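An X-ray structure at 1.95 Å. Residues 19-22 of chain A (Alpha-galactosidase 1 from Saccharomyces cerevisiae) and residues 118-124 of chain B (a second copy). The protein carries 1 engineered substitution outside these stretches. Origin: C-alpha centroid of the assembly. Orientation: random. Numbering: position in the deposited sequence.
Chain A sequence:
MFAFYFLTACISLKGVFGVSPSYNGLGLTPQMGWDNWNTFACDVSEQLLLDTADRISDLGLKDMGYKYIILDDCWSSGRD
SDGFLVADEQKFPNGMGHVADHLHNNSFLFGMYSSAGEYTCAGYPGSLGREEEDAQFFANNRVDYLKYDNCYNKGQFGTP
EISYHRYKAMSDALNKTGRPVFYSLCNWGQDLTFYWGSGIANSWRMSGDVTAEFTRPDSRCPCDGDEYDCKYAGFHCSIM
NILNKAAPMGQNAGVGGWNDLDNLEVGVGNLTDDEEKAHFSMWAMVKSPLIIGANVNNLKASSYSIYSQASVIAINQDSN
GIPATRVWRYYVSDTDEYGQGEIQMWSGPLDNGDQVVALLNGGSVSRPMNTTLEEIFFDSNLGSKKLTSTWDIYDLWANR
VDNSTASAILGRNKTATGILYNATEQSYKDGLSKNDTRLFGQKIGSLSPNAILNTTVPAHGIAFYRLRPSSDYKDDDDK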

# COMPACT_ATOMS: atom_id res chain seq x y z
N VAL A 19 16.77 16.37 -14.90
CA VAL A 19 17.19 17.81 -14.84
C VAL A 19 16.07 18.72 -15.27
O VAL A 19 15.29 18.38 -16.17
N SER A 20 16.00 19.87 -14.62
CA SER A 20 15.06 20.92 -14.94
C SER A 20 15.70 22.18 -14.35
O SER A 20 16.50 22.06 -13.42
N PRO A 21 15.37 23.37 -14.90
CA PRO A 21 15.90 24.58 -14.27
C PRO A 21 15.30 24.78 -12.87
O PRO A 21 14.21 24.27 -12.59
N SER A 22 16.02 25.50 -12.02
CA SER A 22 15.47 25.93 -10.74
C SER A 22 14.17 26.68 -11.00
O SER A 22 14.13 27.56 -11.84
N GLU B 118 6.09 19.34 -17.38
CA GLU B 118 6.53 20.68 -17.66
C GLU B 118 7.80 20.65 -18.51
O GLU B 118 7.98 21.48 -19.40
N TYR B 119 8.67 19.69 -18.21
CA TYR B 119 9.94 19.48 -18.91
C TYR B 119 10.09 18.02 -19.24
O TYR B 119 9.44 17.16 -18.64
N THR B 120 10.99 17.73 -20.18
CA THR B 120 11.40 16.37 -20.47
C THR B 120 12.37 15.93 -19.38
O THR B 120 12.78 16.73 -18.54
N CYS B 121 12.74 14.66 -19.39
CA CYS B 121 13.66 14.14 -18.39
C CYS B 121 15.03 14.84 -18.39
O CYS B 121 15.65 15.00 -17.34
N ALA B 122 15.49 15.27 -19.57
CA ALA B 122 16.74 16.03 -19.68
C ALA B 122 16.56 17.54 -19.54
O ALA B 122 17.51 18.31 -19.72
N GLY B 123 15.33 17.97 -19.25
CA GLY B 123 15.04 19.38 -18.93
C GLY B 123 14.68 20.28 -20.08
O GLY B 123 14.73 21.51 -19.95
N TYR B 124 14.31 19.69 -21.22
CA TYR B 124 13.82 20.42 -22.38
C TYR B 124 12.31 20.65 -22.25
O TYR B 124 11.70 20.08 -21.36

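Small contacts between copies of a protein often combine one aromatic side chain, which supplies a flat surface, with a tight turn, which brings backbone polar atoms within reach. The meeting of A:Val19–A:Pro21 with a loop of chain B illustrates the principle, burying 266 Å² summed over both sides.

B:Tyr119 is the aromatic element. Its CA-to-CB bond points toward chain A, and chi1 in the m well (-54°) sets the ring beside A:Ser20 and A:Pro21. The proline, its ring puckered C-gamma endo, lies over one face of B:Tyr119: A:Pro21 CD stands 3.8 Å from the centroid of the B:Tyr119 ring and 20° off the normal, a CH-pi contact in which a C-H next to the amide nitrogen, somewhat polarized, meets the pi cloud. A:Pro21 CG continues the apolar packing, 3.7 Å from B:Tyr119 CZ. A:Ser20, with chi1 p at 70°, approaches the same ring obliquely, its CB 3.6 Å from B:Tyr119 CD1.

A:Val19 has the largest covered area, yet its anchor is backbone: A:Val19 N donates a hydrogen bond to B:Cys121 O at 3.0 Å. Its CA-to-CB bond points sideways, with chi1 off the standard wells at -121°, and A:Val19 CG2 rests 3.7 Å from B:Ala122 O. The CA-to-CB bonds of B:Cys121 and B:Ala122 point away, so these residues present mainly backbone to the valine; B:Cys121 is bonded covalently to a group elsewhere in the structure.

The type I turn from B:Thr120 to B:Gly123 shapes this surface. B:Thr120, chi1 p, helps close the loop, its OG1 accepting a 2.9 Å hydrogen bond from B:Tyr124 N. At B:Gly123 the absence of a side chain matters: A:Val19 O lies 2.9 Å from B:Gly123 CA, and an ideal CB would clash with that oxygen, while the local backbone angles by themselves already call for glycine.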

# COMPACT_ATOMS: atom_id res chain seq x y z
CB VAL A 19 18.41 18.13 -15.74
CG1 VAL A 19 19.56 18.69 -14.92
CG2 VAL A 19 18.82 16.93 -16.57
CB SER A 20 13.69 20.65 -14.28
OG SER A 20 13.72 20.78 -12.87
CB PRO A 21 15.43 25.71 -15.20
CG PRO A 21 14.27 25.15 -15.96
CD PRO A 21 14.54 23.67 -16.08
CB SER A 22 16.47 26.83 -10.01
OG SER A 22 15.85 27.43 -8.89
CB GLU B 118 6.79 21.40 -16.33
CG GLU B 118 7.09 22.88 -16.49
CD GLU B 118 7.36 23.59 -15.19
OE1 GLU B 118 7.72 24.78 -15.25
OE2 GLU B 118 7.21 22.96 -14.11
CB TYR B 119 11.13 19.87 -18.02
CG TYR B 119 11.05 21.26 -17.47
CD1 TYR B 119 10.67 21.48 -16.13
CD2 TYR B 119 11.33 22.37 -18.27
CE1 TYR B 119 10.60 22.77 -15.61
CE2 TYR B 119 11.26 23.66 -17.77
CZ TYR B 119 10.89 23.85 -16.44
OH TYR B 119 10.81 25.12 -15.96
CB THR B 120 12.07 16.26 -21.85
OG1 THR B 120 13.29 17.02 -21.85
CG2 THR B 120 11.13 16.80 -22.94
CB CYS B 121 13.79 12.63 -18.52
SG CYS B 121 12.24 11.76 -18.20
CB ALA B 122 17.47 15.68 -20.97
CB TYR B 124 14.16 19.64 -23.65
CG TYR B 124 15.65 19.59 -23.88
CD1 TYR B 124 16.47 18.75 -23.11
CD2 TYR B 124 16.25 20.41 -24.84
CE1 TYR B 124 17.85 18.72 -23.31
CE2 TYR B 124 17.63 20.39 -25.04
CZ TYR B 124 18.41 19.54 -24.28
OH TYR B 124 19.76 19.50 -24.48